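Local coordinates for periplasmic binding protein (Pseudomonas aeruginosa, PDB 2R79) that binds heme in the periplasm and probably delivers it to an inner-membrane transporter for uptake into the cell, at residues 119-124 with 247-252; 137-142 with 259-264. All blocks are in the same frame, centred on the assembly; numbering follows the deposited sequence.

Contact 1: residues 119-124 with 247-252; sequences LDYRQR and RLPDGL
Asp250 OD1 is gripped across this contact by one bond, a salt bridge from Arg124 NH2 at 3.2 Å. The bond is fairly straight, with 157° at the hydrogen. It lies close to the guanidinium plane of Arg124 but meets OD1 from above the carboxylate plane. The two planes are well tilted from each other. Arg124 reaches this place by folding: CG is anti to the carbonyl carbon, and the chain bends at chi2 and chi3. The bend sets one guanidinium face over Pro249 CB, which sits over its centre, 3.6 Å from Arg124 CZ.

Segment 119-124 is part of the long helix 111-135, which probably links the two lobes, like the long interdomain helix of this binding-protein family. Segment 247-252 enters helix 248-259. The two short helical segments run almost parallel, 11° apart, with axes 10.5 Å from each other. Pro249, in the first turn of helix 248-259, fills the gap between them.

Tyr121 meets the same proline at CG and CD, whereas Arg124 meets it at CB. Tyr121 CG is anti to the backbone N (chi1 -156°), which swings the ring across the gap. Tyr121 CE1 comes within 3.6 Å of Pro249 CD, and the side chains cross at about a right angle. Tyr121 OH passes beyond the proline to Leu248 CB at 3.5 Å. The hydroxyl of this buried residue is hydrogen-bonded to Gly245 O. Leu94 and Leu97 of helix 94-108 also pack on Tyr121, while Trp166 and Val167 of helix 163-170 touch Leu248.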
loop_
_atom_site.group_PDB
_atom_site.type_symbol
_atom_site.label_atom_id
_atom_site.label_comp_id
_atom_site.label_asym_id
_atom_site.label_seq_id
_atom_site.Cartn_x
_atom_site.Cartn_y
_atom_site.Cartn_z
ATOM N N LEU A 119 9.390 10.468 -35.543
ATOM C CA LEU A 119 8.280 9.946 -36.320
ATOM C C LEU A 119 7.116 9.503 -35.434
ATOM O O LEU A 119 5.967 9.858 -35.694
ATOM C CB LEU A 119 8.775 8.790 -37.197
ATOM C CG LEU A 119 7.816 8.103 -38.161
ATOM C CD1 LEU A 119 7.142 9.128 -39.068
ATOM C CD2 LEU A 119 8.609 7.094 -38.992
ATOM N N ASP A 120 7.402 8.735 -34.388
ATOM C CA ASP A 120 6.334 8.283 -33.499
ATOM C C ASP A 120 5.660 9.462 -32.804
ATOM O O ASP A 120 4.450 9.463 -32.595
ATOM C CB ASP A 120 6.873 7.331 -32.425
ATOM C CG ASP A 120 7.401 6.035 -33.000
ATOM O OD1 ASP A 120 6.757 5.488 -33.922
ATOM O OD2 ASP A 120 8.452 5.552 -32.523
ATOM N N TYR A 121 6.455 10.461 -32.443
ATOM C CA TYR A 121 5.934 11.625 -31.749
ATOM C C TYR A 121 4.913 12.371 -32.607
ATOM O O TYR A 121 3.791 12.618 -32.173
ATOM C CB TYR A 121 7.081 12.563 -31.381
ATOM C CG TYR A 121 6.790 13.476 -30.210
ATOM C CD1 TYR A 121 6.884 13.007 -28.903
ATOM C CD2 TYR A 121 6.478 14.825 -30.410
ATOM C CE1 TYR A 121 6.687 13.855 -27.818
ATOM C CE2 TYR A 121 6.276 15.685 -29.331
ATOM C CZ TYR A 121 6.389 15.191 -28.037
ATOM O OH TYR A 121 6.241 16.030 -26.961
ATOM N N ARG A 122 5.303 12.716 -33.832
ATOM C CA ARG A 122 4.415 13.443 -34.727
ATOM C C ARG A 122 3.165 12.634 -35.050
ATOM O O ARG A 122 2.084 13.191 -35.214
ATOM C CB ARG A 122 5.164 13.837 -36.004
ATOM C CG ARG A 122 6.467 14.584 -35.713
ATOM C CD ARG A 122 6.942 15.438 -36.878
ATOM N NE ARG A 122 6.767 14.760 -38.155
ATOM C CZ ARG A 122 7.325 15.150 -39.296
ATOM N NH1 ARG A 122 8.107 16.219 -39.325
ATOM N NH2 ARG A 122 7.089 14.478 -40.415
ATOM N N GLN A 123 3.311 11.316 -35.109
ATOM C CA GLN A 123 2.188 10.436 -35.395
ATOM C C GLN A 123 1.198 10.522 -34.238
ATOM O O GLN A 123 -0.018 10.557 -34.444
ATOM C CB GLN A 123 2.682 8.995 -35.544
ATOM C CG GLN A 123 1.642 8.016 -36.075
ATOM C CD GLN A 123 1.431 8.150 -37.577
ATOM O OE1 GLN A 123 2.388 8.072 -38.360
ATOM N NE2 GLN A 123 0.177 8.348 -37.984
ATOM N N ARG A 124 1.731 10.533 -33.017
ATOM C CA ARG A 124 0.910 10.636 -31.824
ATOM C C ARG A 124 0.136 11.955 -31.877
ATOM O O ARG A 124 -1.061 11.993 -31.605
ATOM C CB ARG A 124 1.787 10.615 -30.564
ATOM C CG ARG A 124 2.384 9.258 -30.197
ATOM C CD ARG A 124 1.302 8.227 -29.907
ATOM N NE ARG A 124 0.559 8.497 -28.674
ATOM C CZ ARG A 124 1.049 8.335 -27.444
ATOM N NH1 ARG A 124 2.293 7.902 -27.267
ATOM N NH2 ARG A 124 0.289 8.595 -26.387
ATOM N N ARG A 247 6.703 12.313 -22.697
ATOM C CA ARG A 247 5.458 11.989 -22.007
ATOM C C ARG A 247 4.301 12.916 -22.355
ATOM O O ARG A 247 3.169 12.657 -21.963
ATOM C CB ARG A 247 5.665 11.994 -20.490
ATOM C CG ARG A 247 6.519 10.846 -19.950
ATOM C CD ARG A 247 6.665 10.966 -18.436
ATOM N NE ARG A 247 7.307 12.226 -18.062
ATOM C CZ ARG A 247 6.962 12.963 -17.011
ATOM N NH1 ARG A 247 5.978 12.570 -16.214
ATOM N NH2 ARG A 247 7.589 14.108 -16.771
ATOM N N LEU A 248 4.572 13.990 -23.090
ATOM C CA LEU A 248 3.511 14.927 -23.451
ATOM C C LEU A 248 2.345 14.280 -24.184
ATOM O O LEU A 248 1.191 14.604 -23.916
ATOM C CB LEU A 248 4.070 16.091 -24.277
ATOM C CG LEU A 248 4.859 17.093 -23.430
ATOM C CD1 LEU A 248 5.383 18.219 -24.301
ATOM C CD2 LEU A 248 3.951 17.650 -22.327
ATOM N N PRO A 249 2.621 13.354 -25.117
ATOM C CA PRO A 249 1.493 12.732 -25.814
ATOM C C PRO A 249 0.499 12.079 -24.850
ATOM O O PRO A 249 -0.714 12.229 -25.010
ATOM C CB PRO A 249 2.175 11.731 -26.737
ATOM C CG PRO A 249 3.424 12.464 -27.115
ATOM C CD PRO A 249 3.894 12.993 -25.764
ATOM N N ASP A 250 1.001 11.366 -23.845
ATOM C CA ASP A 250 0.107 10.738 -22.877
ATOM C C ASP A 250 -0.571 11.836 -22.075
ATOM O O ASP A 250 -1.734 11.712 -21.706
ATOM C CB ASP A 250 0.868 9.807 -21.933
ATOM C CG ASP A 250 1.439 8.594 -22.643
ATOM O OD1 ASP A 250 0.674 7.881 -23.330
ATOM O OD2 ASP A 250 2.658 8.348 -22.512
ATOM N N GLY A 251 0.167 12.914 -21.822
ATOM C CA GLY A 251 -0.377 14.037 -21.079
ATOM C C GLY A 251 -1.508 14.704 -21.843
ATOM O O GLY A 251 -2.531 15.060 -21.263
ATOM N N LEU A 252 -1.331 14.866 -23.151
ATOM C CA LEU A 252 -2.357 15.474 -23.988
ATOM C C LEU A 252 -3.632 14.631 -24.014
ATOM O O LEU A 252 -4.745 15.171 -24.062
ATOM C CB LEU A 252 -1.841 15.657 -25.421
ATOM C CG LEU A 252 -0.646 16.594 -25.637
ATOM C CD1 LEU A 252 -0.257 16.571 -27.094
ATOM C CD2 LEU A 252 -0.989 18.010 -25.214
#

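Contact 2: residues 137-142 with 259-264; sequences KSQPAP and FYPSAK
Neither segment forms regular structure beyond the last helical residue, Phe259. Segment 137-142 lies in the loop between helix 111-135 and strand 143-150. In segment 259-264 the chain leaves helix 248-259 at Tyr260 and makes a type I beta turn from Tyr260 to Ala263, closed by Ala263 N on Tyr260 O. The two backbones stay apart: Gln139 CA is 7.2 Å from Tyr260 CA, and Pro142 CA is 6.9 Å from Phe259 CA. Side chains bridge the gap.

Gln139 is the main one. Its CG is anti to the backbone N (chi1 -179°) and the chain stays extended, so the amide reaches straight across. Gln139 NE2 donates to Phe259 O at 2.8 Å, with 157° at the hydrogen. The bond lies in both the carbonyl plane and the amide plane. The amide is also nearly parallel to the Tyr260 ring, 15° apart, with Gln139 NE2 3.4 Å from Tyr260 CD2. A water donates to Gln139 OE1 at 2.6 Å and accepts from Ser262 N, so both ends of the amide are held. A second water joins Ser138 OG to Ser262 O.

Tyr260 points its hydroxyl at the other loop. Tyr260 OH lies 3.4 Å from Ala141 CA, and it is hydrogen-bonded to Gly172 O and to Gln136 NE2. Pro142 packs against both aromatic residues: its CG is 4.1 Å from Phe259 CB, and its CD lies obliquely near the Tyr260 ring. Ser262 OG bonds to Leu19 O of a neighbouring subunit. The contact ties the exit of helix 248-259 to the connection from the interdomain helix into strand 143-150, which belongs to the mixed sheet of the second lobe in this two-lobed binding-protein fold.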
loop_
_atom_site.group_PDB
_atom_site.type_symbol
_atom_site.label_atom_id
_atom_site.label_comp_id
_atom_site.label_asym_id
_atom_site.label_seq_id
_atom_site.Cartn_x
_atom_site.Cartn_y
_atom_site.Cartn_z
ATOM N N LYS A 137 -17.124 18.418 -32.856
ATOM C CA LYS A 137 -18.349 18.383 -33.635
ATOM C C LYS A 137 -19.551 18.493 -32.710
ATOM O O LYS A 137 -20.598 19.000 -33.104
ATOM C CB LYS A 137 -18.432 17.093 -34.457
ATOM C CG LYS A 137 -17.692 17.169 -35.784
ATOM C CD LYS A 137 -18.290 18.259 -36.663
ATOM C CE LYS A 137 -17.659 18.279 -38.038
ATOM N NZ LYS A 137 -18.394 19.191 -38.952
ATOM N N SER A 138 -19.396 18.023 -31.475
ATOM C CA SER A 138 -20.483 18.091 -30.507
ATOM C C SER A 138 -20.201 19.092 -29.370
ATOM O O SER A 138 -21.070 19.341 -28.530
ATOM C CB SER A 138 -20.751 16.705 -29.913
ATOM O OG SER A 138 -19.739 16.336 -28.993
ATOM N N GLN A 139 -18.997 19.664 -29.343
ATOM C CA GLN A 139 -18.627 20.624 -28.303
ATOM C C GLN A 139 -17.517 21.564 -28.760
ATOM O O GLN A 139 -16.506 21.128 -29.308
ATOM C CB GLN A 139 -18.166 19.898 -27.035
ATOM C CG GLN A 139 -17.776 20.849 -25.903
ATOM C CD GLN A 139 -16.996 20.174 -24.786
ATOM O OE1 GLN A 139 -17.507 19.293 -24.096
ATOM N NE2 GLN A 139 -15.752 20.590 -24.605
ATOM N N PRO A 140 -17.689 22.872 -28.534
ATOM C CA PRO A 140 -16.680 23.860 -28.933
ATOM C C PRO A 140 -15.485 23.872 -27.976
ATOM O O PRO A 140 -15.609 23.498 -26.810
ATOM C CB PRO A 140 -17.462 25.167 -28.907
ATOM C CG PRO A 140 -18.376 24.958 -27.737
ATOM C CD PRO A 140 -18.868 23.533 -27.942
ATOM N N ALA A 141 -14.331 24.304 -28.476
ATOM C CA ALA A 141 -13.116 24.361 -27.672
ATOM C C ALA A 141 -13.306 25.244 -26.437
ATOM O O ALA A 141 -13.741 26.388 -26.540
ATOM C CB ALA A 141 -11.973 24.880 -28.515
ATOM N N PRO A 142 -12.970 24.726 -25.250
ATOM C CA PRO A 142 -13.127 25.509 -24.018
ATOM C C PRO A 142 -11.991 26.504 -23.736
ATOM O O PRO A 142 -10.825 26.241 -24.055
ATOM C CB PRO A 142 -13.195 24.428 -22.950
ATOM C CG PRO A 142 -12.187 23.424 -23.469
ATOM C CD PRO A 142 -12.546 23.344 -24.946
ATOM N N PHE A 259 -11.044 17.973 -21.190
ATOM C CA PHE A 259 -11.559 19.132 -21.923
ATOM C C PHE A 259 -12.810 18.818 -22.754
ATOM O O PHE A 259 -13.632 19.701 -23.001
ATOM C CB PHE A 259 -10.463 19.708 -22.829
ATOM C CG PHE A 259 -9.321 20.364 -22.079
ATOM C CD1 PHE A 259 -8.131 20.665 -22.732
ATOM C CD2 PHE A 259 -9.443 20.694 -20.730
ATOM C CE1 PHE A 259 -7.074 21.283 -22.056
ATOM C CE2 PHE A 259 -8.395 21.313 -20.042
ATOM C CZ PHE A 259 -7.208 21.608 -20.708
ATOM N N TYR A 260 -12.943 17.566 -23.193
ATOM C CA TYR A 260 -14.102 17.124 -23.975
ATOM C C TYR A 260 -14.633 15.868 -23.304
ATOM O O TYR A 260 -14.492 14.770 -23.833
ATOM C CB TYR A 260 -13.704 16.791 -25.414
ATOM C CG TYR A 260 -13.157 17.958 -26.180
ATOM C CD1 TYR A 260 -11.809 18.301 -26.097
ATOM C CD2 TYR A 260 -14.003 18.772 -26.937
ATOM C CE1 TYR A 260 -11.316 19.435 -26.743
ATOM C CE2 TYR A 260 -13.521 19.900 -27.583
ATOM C CZ TYR A 260 -12.178 20.227 -27.482
ATOM O OH TYR A 260 -11.697 21.338 -28.133
ATOM N N PRO A 261 -15.258 16.017 -22.130
ATOM C CA PRO A 261 -15.809 14.894 -21.363
ATOM C C PRO A 261 -16.852 14.033 -22.069
ATOM O O PRO A 261 -17.088 12.898 -21.664
ATOM C CB PRO A 261 -16.356 15.570 -20.107
ATOM C CG PRO A 261 -16.751 16.921 -20.595
ATOM C CD PRO A 261 -15.604 17.303 -21.497
ATOM N N SER A 262 -17.469 14.571 -23.116
ATOM C CA SER A 262 -18.488 13.841 -23.869
ATOM C C SER A 262 -17.923 13.093 -25.064
ATOM O O SER A 262 -18.646 12.800 -26.014
ATOM C CB SER A 262 -19.574 14.793 -24.361
ATOM O OG SER A 262 -20.254 15.368 -23.268
ATOM N N ALA A 263 -16.632 12.803 -25.032
ATOM C CA ALA A 263 -16.008 12.064 -26.120
ATOM C C ALA A 263 -15.299 10.873 -25.503
ATOM O O ALA A 263 -14.782 10.974 -24.391
ATOM C CB ALA A 263 -15.012 12.944 -26.851
ATOM N N LYS A 264 -15.293 9.741 -26.199
ATOM C CA LYS A 264 -14.605 8.565 -25.682
ATOM C C LYS A 264 -13.126 8.946 -25.691
ATOM O O LYS A 264 -12.573 9.274 -26.738
ATOM C CB LYS A 264 -14.836 7.349 -26.589
ATOM C CG LYS A 264 -14.391 6.028 -25.959
ATOM C CD LYS A 264 -14.063 4.954 -26.999
ATOM C CE LYS A 264 -15.247 4.627 -27.895
ATOM N NZ LYS A 264 -14.904 3.573 -28.900
HETATM O O HOH W 1 -18.073 13.631 -28.848
HETATM O O HOH W 2 -17.322 16.820 -24.722
#

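In the fold
Both contacts join the same two stretches of chain, helix 111-135 with its following loop and helix 248-259 with its own. Contact 1 pairs the two helices near the start of helix 248-259; contact 2 joins the loops that follow them. Their centres are 20 Å apart and their nearest atoms about 7 Å apart, so they do not touch. Neither belongs to the heme pocket, where Tyr46 is the axial iron ligand. In contact 1 the Leu248 side chain is about 11 Å from a bound heme, too far to touch it. Asp120 of contact 1 forms a long, weak ion pair with Lys264 of a neighbouring subunit, and Lys264 of contact 2 does the same with Asp120 of another.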